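Long-range contacts in extracellular serine protease (Aeromonas sobria, PDB 3WQB), which cleaves peptide bonds after paired basic residues, one of them lysine, as a calcium-binding secreted subtilisin-like protease and probable virulence factor that activates the host kallikrein/kinin system: residues Gly71-Val76 and Arg138-Gly143; Leu81-Pro86 and Asp105-Asp110; Ala89-Pro94 and Ala124-Ala129. The protein carries 1 engineered substitution. All coordinates share one frame; numbering follows the deposited sequence.

Interaction 1. Residues Gly71-Val76 and Arg138-Gly143; sequences GVNVAV and RAQLQG
Gly71 and Arg138 are joined through a water, which accepts from Gly71 N at 2.7 Å and donates to Arg138 O. One residue on, direct pairing begins: Val72 O receives Gln140 N at 2.9 Å, while the Val72 side chain packs on Ala347 and Met350 of helix 335-352. Asn73 turns its backbone polar groups to Arg172 and Val173 instead. Its CG stands anti to the carbonyl carbon (chi1 -68°), and OD1 rests 3.5 Å from Gln140 CB, the two side chains running alongside and pointing the same way; ND2 is held by Asp170 O. Val74 bonds from both ends, its N giving to Gln140 O at 2.8 Å in an almost straight bond (178° at the hydrogen) and its O receiving Gln142 N. This alternation is that of a parallel ladder, with strands 73-76 and 140-143 inclined by 26°. It joins the two strands of a beta-alpha-beta unit of the subtilisin sheet, whose crossover contains helix 115-124; strand 140-144 is the outermost on this side. Val74 O also takes a CA-H contact from Leu141, and Val74 CG2 meets Ala139 CB at 4.2 Å. Ala75 shares the Asn73 face with Gln142, whose buried amide is satisfied by Asn171, Ala167 O and Pro94 O. Val76 N closes the ladder on Gln142 O at 2.8 Å. On the opposite face from Ala75, Val76 CG2 lies 4.0 Å from Leu141 CD2, both side chains touching Ser120 of helix 115-124; Asp78, the predicted charge-relay aspartate, follows two residues later.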
loop_
_atom_site.group_PDB
_atom_site.type_symbol
_atom_site.label_atom_id
_atom_site.label_comp_id
_atom_site.label_asym_id
_atom_site.label_seq_id
_atom_site.Cartn_x
_atom_site.Cartn_y
_atom_site.Cartn_z
ATOM N N GLY A 71 24.718 2.952 5.733
ATOM C CA GLY A 71 24.461 4.376 5.566
ATOM C C GLY A 71 23.018 4.724 5.256
ATOM O O GLY A 71 22.689 5.901 5.109
ATOM N N VAL A 72 22.156 3.707 5.153
ATOM C CA VAL A 72 20.739 3.930 4.809
ATOM C C VAL A 72 19.817 3.886 6.024
ATOM O O VAL A 72 19.791 2.891 6.750
ATOM C CB VAL A 72 20.242 2.942 3.738
ATOM C CG1 VAL A 72 18.785 3.258 3.336
ATOM C CG2 VAL A 72 21.130 3.014 2.509
ATOM N N ASN A 73 19.069 4.971 6.233
ATOM C CA ASN A 73 18.151 5.101 7.363
ATOM C C ASN A 73 16.738 4.730 6.938
ATOM O O ASN A 73 16.204 5.294 5.973
ATOM C CB ASN A 73 18.163 6.529 7.918
ATOM C CG ASN A 73 19.473 6.894 8.590
ATOM O OD1 ASN A 73 20.201 6.031 9.100
ATOM N ND2 ASN A 73 19.774 8.191 8.605
ATOM N N VAL A 74 16.156 3.758 7.635
ATOM C CA VAL A 74 14.820 3.265 7.339
ATOM C C VAL A 74 13.888 3.510 8.524
ATOM O O VAL A 74 14.210 3.132 9.658
ATOM C CB VAL A 74 14.833 1.747 7.018
ATOM C CG1 VAL A 74 13.444 1.277 6.618
ATOM C CG2 VAL A 74 15.825 1.417 5.908
ATOM N N ALA A 75 12.730 4.124 8.260
ATOM C CA ALA A 75 11.676 4.283 9.271
ATOM C C ALA A 75 10.633 3.187 9.113
ATOM O O ALA A 75 10.095 2.988 8.022
ATOM C CB ALA A 75 11.007 5.638 9.141
ATOM N N VAL A 76 10.329 2.502 10.209
ATOM C CA VAL A 76 9.275 1.499 10.228
ATOM C C VAL A 76 8.077 2.090 10.950
ATOM O O VAL A 76 8.078 2.247 12.178
ATOM C CB VAL A 76 9.770 0.193 10.879
ATOM C CG1 VAL A 76 8.663 -0.826 10.961
ATOM C CG2 VAL A 76 10.930 -0.371 10.067
ATOM N N ARG A 138 22.999 -3.822 7.376
ATOM C CA ARG A 138 23.728 -2.658 7.876
ATOM C C ARG A 138 22.896 -1.372 7.843
ATOM O O ARG A 138 23.388 -0.292 8.204
ATOM C CB ARG A 138 25.071 -2.493 7.154
ATOM C CG ARG A 138 26.046 -3.651 7.386
ATOM C CD ARG A 138 27.422 -3.362 6.795
ATOM N NE ARG A 138 28.038 -2.210 7.442
ATOM C CZ ARG A 138 29.005 -1.460 6.918
ATOM N NH1 ARG A 138 29.499 -1.716 5.713
ATOM N NH2 ARG A 138 29.471 -0.433 7.607
ATOM N N ALA A 139 21.638 -1.482 7.418
ATOM C CA ALA A 139 20.732 -0.335 7.463
ATOM C C ALA A 139 20.384 0.002 8.918
ATOM O O ALA A 139 20.497 -0.856 9.807
ATOM C CB ALA A 139 19.479 -0.612 6.642
ATOM N N GLN A 140 19.958 1.240 9.152
ATOM C CA GLN A 140 19.617 1.707 10.504
ATOM C C GLN A 140 18.126 1.965 10.622
ATOM O O GLN A 140 17.533 2.571 9.738
ATOM C CB GLN A 140 20.402 2.969 10.860
ATOM C CG GLN A 140 21.907 2.755 10.958
ATOM C CD GLN A 140 22.392 2.608 12.384
ATOM O OE1 GLN A 140 22.437 1.507 12.928
ATOM N NE2 GLN A 140 22.777 3.726 12.994
ATOM N N LEU A 141 17.540 1.519 11.728
ATOM C CA LEU A 141 16.086 1.564 11.919
ATOM C C LEU A 141 15.622 2.577 12.948
ATOM O O LEU A 141 16.293 2.805 13.973
ATOM C CB LEU A 141 15.579 0.204 12.395
ATOM C CG LEU A 141 15.819 -1.014 11.520
ATOM C CD1 LEU A 141 15.642 -2.274 12.363
ATOM C CD2 LEU A 141 14.861 -0.975 10.343
ATOM N N GLN A 142 14.466 3.174 12.668
ATOM C CA GLN A 142 13.652 3.826 13.686
ATOM C C GLN A 142 12.265 3.206 13.656
ATOM O O GLN A 142 11.803 2.753 12.606
ATOM C CB GLN A 142 13.489 5.312 13.397
ATOM C CG GLN A 142 14.710 6.164 13.581
ATOM C CD GLN A 142 14.460 7.561 13.058
ATOM O OE1 GLN A 142 13.625 7.765 12.164
ATOM N NE2 GLN A 142 15.174 8.536 13.611
ATOM N N GLY A 143 11.587 3.208 14.799
ATOM C CA GLY A 143 10.208 2.717 14.864
ATOM C C GLY A 143 9.244 3.777 15.369
ATOM O O GLY A 143 9.572 4.537 16.284
HETATM O O HOH W 1 24.151 2.296 8.294
#

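Interaction 2. Residues Leu81-Pro86 and Asp105-Asp110; sequences LAIAHP and DPTPTD
Ile83 lies over one face of the Asp105 carboxylate, with CD1 almost directly above the carboxylate carbon CG at 3.8 Å and CG1 3.5 Å from OD1. A chi1 of 56° puts Ile83 CG1 between the backbone N and the carbonyl carbon. At the edge of the carboxylate, Thr107 OG1 donates to the syn lone pair of Asp105 OD1 at 2.6 Å; Thr107 N reaches the same oxygen on its anti side, displaced toward the face away from Ile83, which makes an Asx turn. Two donors thus fix the rotation of the carboxylate. The Pro106 ring receives the Leu81 backbone over one face, Leu81 O standing 3.6 Å above CG; Ile83 CG2 comes in obliquely from the same side, over the CG-CD bond, 3.9 Å from CD. Leu81 N donates to Pro106 O at 3.0 Å from well above the carbonyl plane, 56° out of it. Thr107 OG1 is gripped a second time, by a water that donates to it at 2.6 Å and accepts from the N of Ala84, a residue of the type I turn Ala82-His85, which is closed by the bond from His85 N to Ala82 O. Pro108 lies beside Leu298 and Met303 of the second calcium site. Both segments belong to the long connection from strand 73-77 to helix 115-124, and Ala82 N is bonded to Thr117 OG1 of that helix.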
loop_
_atom_site.group_PDB
_atom_site.type_symbol
_atom_site.label_atom_id
_atom_site.label_comp_id
_atom_site.label_asym_id
_atom_site.label_seq_id
_atom_site.Cartn_x
_atom_site.Cartn_y
_atom_site.Cartn_z
ATOM N N LEU A 81 8.128 -1.537 17.717
ATOM C CA LEU A 81 9.425 -2.116 17.411
ATOM C C LEU A 81 10.117 -2.396 18.729
ATOM O O LEU A 81 10.343 -1.476 19.517
ATOM C CB LEU A 81 10.268 -1.148 16.566
ATOM C CG LEU A 81 11.743 -1.499 16.305
ATOM C CD1 LEU A 81 11.957 -2.914 15.793
ATOM C CD2 LEU A 81 12.387 -0.472 15.363
ATOM N N ALA A 82 10.446 -3.664 18.964
ATOM C CA ALA A 82 11.166 -4.054 20.178
ATOM C C ALA A 82 12.646 -3.707 19.994
ATOM O O ALA A 82 13.457 -4.535 19.560
ATOM C CB ALA A 82 10.975 -5.523 20.460
ATOM N N ILE A 83 12.979 -2.460 20.312
ATOM C CA ILE A 83 14.303 -1.902 20.025
ATOM C C ILE A 83 15.459 -2.566 20.774
ATOM O O ILE A 83 16.612 -2.419 20.367
ATOM C CB ILE A 83 14.348 -0.363 20.222
ATOM C CG1 ILE A 83 13.899 0.035 21.636
ATOM C CG2 ILE A 83 13.538 0.339 19.132
ATOM C CD1 ILE A 83 14.346 1.424 22.048
ATOM N N ALA A 84 15.157 -3.292 21.848
ATOM C CA ALA A 84 16.189 -4.021 22.580
ATOM C C ALA A 84 16.367 -5.485 22.132
ATOM O O ALA A 84 17.176 -6.212 22.710
ATOM C CB ALA A 84 15.936 -3.942 24.078
ATOM N N HIS A 85 15.631 -5.915 21.103
ATOM C CA HIS A 85 15.816 -7.251 20.540
ATOM C C HIS A 85 17.287 -7.489 20.231
ATOM O O HIS A 85 17.934 -6.625 19.628
ATOM C CB HIS A 85 15.023 -7.397 19.243
ATOM C CG HIS A 85 14.853 -8.818 18.800
ATOM N ND1 HIS A 85 15.891 -9.582 18.309
ATOM C CD2 HIS A 85 13.770 -9.627 18.821
ATOM C CE1 HIS A 85 15.445 -10.791 18.020
ATOM N NE2 HIS A 85 14.159 -10.841 18.313
ATOM N N PRO A 86 17.826 -8.652 20.631
ATOM C CA PRO A 86 19.263 -8.881 20.442
ATOM C C PRO A 86 19.703 -8.898 18.977
ATOM O O PRO A 86 20.878 -8.624 18.678
ATOM C CB PRO A 86 19.504 -10.254 21.095
ATOM C CG PRO A 86 18.165 -10.881 21.226
ATOM C CD PRO A 86 17.181 -9.754 21.369
ATOM N N ASP A 105 10.755 4.884 23.214
ATOM C CA ASP A 105 10.816 3.430 23.133
ATOM C C ASP A 105 9.491 2.862 22.629
ATOM O O ASP A 105 8.523 2.796 23.380
ATOM C CB ASP A 105 11.202 2.835 24.498
ATOM C CG ASP A 105 11.429 1.330 24.444
ATOM O OD1 ASP A 105 11.034 0.704 23.447
ATOM O OD2 ASP A 105 12.013 0.763 25.395
ATOM N N PRO A 106 9.447 2.458 21.348
ATOM C CA PRO A 106 8.211 1.965 20.751
ATOM C C PRO A 106 7.970 0.469 20.968
ATOM O O PRO A 106 7.219 -0.141 20.220
ATOM C CB PRO A 106 8.417 2.274 19.263
ATOM C CG PRO A 106 9.879 2.062 19.074
ATOM C CD PRO A 106 10.525 2.574 20.351
ATOM N N THR A 107 8.579 -0.111 22.002
ATOM C CA THR A 107 8.385 -1.527 22.310
ATOM C C THR A 107 6.929 -1.768 22.711
ATOM O O THR A 107 6.411 -1.068 23.577
ATOM C CB THR A 107 9.339 -1.988 23.433
ATOM O OG1 THR A 107 10.692 -1.823 22.991
ATOM C CG2 THR A 107 9.109 -3.454 23.809
ATOM N N PRO A 108 6.257 -2.744 22.072
ATOM C CA PRO A 108 4.866 -3.015 22.432
ATOM C C PRO A 108 4.699 -3.610 23.822
ATOM O O PRO A 108 5.609 -4.278 24.337
ATOM C CB PRO A 108 4.409 -4.036 21.387
ATOM C CG PRO A 108 5.409 -4.015 20.341
ATOM C CD PRO A 108 6.688 -3.533 20.907
ATOM N N THR A 109 3.521 -3.373 24.398
ATOM C CA THR A 109 3.106 -3.994 25.658
ATOM C C THR A 109 2.151 -5.156 25.419
ATOM O O THR A 109 1.853 -5.929 26.330
ATOM C CB THR A 109 2.398 -2.984 26.574
ATOM O OG1 THR A 109 1.321 -2.372 25.859
ATOM C CG2 THR A 109 3.382 -1.926 27.051
ATOM N N ASP A 110 1.659 -5.276 24.194
ATOM C CA ASP A 110 0.687 -6.310 23.870
ATOM C C ASP A 110 1.377 -7.493 23.192
ATOM O O ASP A 110 2.068 -7.308 22.197
ATOM C CB ASP A 110 -0.379 -5.711 22.951
ATOM C CG ASP A 110 -1.387 -6.726 22.489
ATOM O OD1 ASP A 110 -2.256 -7.114 23.297
ATOM O OD2 ASP A 110 -1.321 -7.116 21.306
HETATM O O HOH W 2 12.690 -3.517 23.359
#

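Interaction 3. Residues Ala89-Pro94 and Ala124-Ala129; sequences ADNVRP and AAVDNA. With CA (calcium ion), chain C.
Asn91 points its side chain at Ala124 and Val126, which meet CB, CG and ND2. CB, the first atom, lies 4.0 Å from Ala124 O. CG stands anti to the carbonyl carbon (chi1 -75°), and Val126 CG2 sits over a face of the amide, 3.9 Å from CG. At the tip, ND2 donates to Ala124 O at 2.8 Å; the acceptor is only 4° out of the amide plane, whereas ND2 is tilted 28° from the plane of the carbonyl. ND2 also bonds Pro137 O, so two carbonyls hold the buried amide flat against the valine methyl. That methyl touches Asp90 as well, Val126 CG2 lying 4.0 Å from Asp90 CB where the two side chains cross at about a right angle. Farther out, a water donates to Asp90 OD2 at 2.9 Å and accepts from Asn128 ND2. The other branch of that amide, Asn128 OD1, binds the calcium ion at 2.4 Å, and Val126 O binds it at 2.3 Å; Asn29, Asp87, Ile130 and Thr132 complete the site. Asp90 is thus tied to a calcium ligand through one water. The 124-129 segment leads from helix 115-124 toward strand 140-144, and the chain leaving the 3-10 turn 89-91 runs along the outer edge of that strand, Asn91 and Arg93 making backbone hydrogen bonds to Leu141.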
loop_
_atom_site.group_PDB
_atom_site.type_symbol
_atom_site.label_atom_id
_atom_site.label_comp_id
_atom_site.label_asym_id
_atom_site.label_seq_id
_atom_site.Cartn_x
_atom_site.Cartn_y
_atom_site.Cartn_z
ATOM N N ALA A 89 18.955 -4.520 17.972
ATOM C CA ALA A 89 19.434 -3.378 18.750
ATOM C C ALA A 89 20.604 -2.645 18.116
ATOM O O ALA A 89 20.618 -1.414 18.086
ATOM C CB ALA A 89 19.786 -3.816 20.173
ATOM N N ASP A 90 21.576 -3.399 17.597
ATOM C CA ASP A 90 22.762 -2.776 16.993
ATOM C C ASP A 90 22.423 -1.884 15.802
ATOM O O ASP A 90 23.207 -0.995 15.447
ATOM C CB ASP A 90 23.782 -3.827 16.544
ATOM C CG ASP A 90 24.490 -4.510 17.696
ATOM O OD1 ASP A 90 24.380 -4.042 18.850
ATOM O OD2 ASP A 90 25.172 -5.527 17.429
ATOM N N ASN A 91 21.272 -2.134 15.182
ATOM C CA ASN A 91 20.839 -1.358 14.022
ATOM C C ASN A 91 19.808 -0.282 14.328
ATOM O O ASN A 91 19.333 0.396 13.424
ATOM C CB ASN A 91 20.341 -2.293 12.912
ATOM C CG ASN A 91 21.487 -2.990 12.191
ATOM O OD1 ASN A 91 22.652 -2.564 12.291
ATOM N ND2 ASN A 91 21.179 -4.059 11.473
ATOM N N VAL A 92 19.471 -0.102 15.597
ATOM C CA VAL A 92 18.518 0.943 15.951
ATOM C C VAL A 92 19.267 2.250 16.113
ATOM O O VAL A 92 20.256 2.311 16.838
ATOM C CB VAL A 92 17.747 0.583 17.243
ATOM C CG1 VAL A 92 16.872 1.738 17.713
ATOM C CG2 VAL A 92 16.902 -0.668 17.025
ATOM N N ARG A 93 18.805 3.290 15.434
ATOM C CA ARG A 93 19.404 4.608 15.640
ATOM C C ARG A 93 18.446 5.491 16.442
ATOM O O ARG A 93 17.259 5.182 16.538
ATOM C CB ARG A 93 19.835 5.258 14.326
ATOM C CG ARG A 93 18.697 5.702 13.461
ATOM C CD ARG A 93 19.185 6.629 12.351
ATOM N NE ARG A 93 18.069 7.126 11.555
ATOM C CZ ARG A 93 17.785 8.406 11.329
ATOM N NH1 ARG A 93 18.553 9.384 11.803
ATOM N NH2 ARG A 93 16.736 8.714 10.579
ATOM N N PRO A 94 18.959 6.582 17.034
ATOM C CA PRO A 94 18.074 7.431 17.832
ATOM C C PRO A 94 16.934 8.038 17.026
ATOM O O PRO A 94 17.071 8.270 15.817
ATOM C CB PRO A 94 19.006 8.554 18.309
ATOM C CG PRO A 94 20.350 7.937 18.302
ATOM C CD PRO A 94 20.355 7.053 17.093
ATOM N N ALA A 124 16.400 -5.525 8.374
ATOM C CA ALA A 124 17.691 -5.203 8.967
ATOM C C ALA A 124 18.059 -6.013 10.215
ATOM O O ALA A 124 18.753 -5.507 11.099
ATOM C CB ALA A 124 17.763 -3.702 9.253
ATOM N N ALA A 125 17.640 -7.274 10.287
ATOM C CA ALA A 125 18.173 -8.137 11.348
ATOM C C ALA A 125 19.699 -8.130 11.244
ATOM O O ALA A 125 20.268 -8.177 10.146
ATOM C CB ALA A 125 17.610 -9.551 11.257
ATOM N N VAL A 126 20.349 -8.067 12.396
ATOM C CA VAL A 126 21.798 -7.897 12.454
ATOM C C VAL A 126 22.529 -9.128 11.910
ATOM O O VAL A 126 22.108 -10.271 12.129
ATOM C CB VAL A 126 22.240 -7.570 13.910
ATOM C CG1 VAL A 126 23.755 -7.454 14.035
ATOM C CG2 VAL A 126 21.579 -6.281 14.350
ATOM N N ASP A 127 23.599 -8.885 11.158
ATOM C CA ASP A 127 24.445 -9.955 10.654
ATOM C C ASP A 127 25.460 -10.343 11.730
ATOM O O ASP A 127 26.434 -9.635 11.974
ATOM C CB ASP A 127 25.160 -9.488 9.390
ATOM C CG ASP A 127 25.874 -10.609 8.670
ATOM O OD1 ASP A 127 25.550 -11.787 8.910
ATOM O OD2 ASP A 127 26.750 -10.294 7.835
ATOM N N ASN A 128 25.191 -11.459 12.392
ATOM C CA ASN A 128 25.991 -11.888 13.540
ATOM C C ASN A 128 25.900 -13.413 13.661
ATOM O O ASN A 128 25.809 -14.109 12.643
ATOM C CB ASN A 128 25.530 -11.153 14.810
ATOM C CG ASN A 128 24.033 -11.272 15.039
ATOM O OD1 ASN A 128 23.375 -12.139 14.460
ATOM N ND2 ASN A 128 23.484 -10.398 15.882
ATOM N N ALA A 129 25.929 -13.939 14.886
ATOM C CA ALA A 129 25.880 -15.392 15.080
ATOM C C ALA A 129 24.562 -15.877 15.689
ATOM O O ALA A 129 24.454 -17.029 16.139
ATOM C CB ALA A 129 27.069 -15.864 15.918
HETATM CA CA CA C . 21.361 -12.184 13.163
HETATM O O HOH W 3 24.987 -8.377 17.337
#

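How the interactions relate
All three contacts lie in the subtilisin domain, on the same side of the chain's centre, around the crossover from strand 73-77 through helix 115-124 to strand 140-144. Interaction 1 pairs the two strands; the segments of interactions 2 and 3 all fall between them in sequence, in the order 81-86, 89-94, 105-110, 124-129, so these two contacts interlock. The centre of interaction 3 is about 9 Å from that of interaction 1, and that of interaction 2 about 15 Å. Leu81 CD2 packs on Gly143 N, Asn73 CG on Arg93 NE, and Ala89 CB meets Ile83 O. The sheet edge is thus continuous with loops that reach two calcium sites.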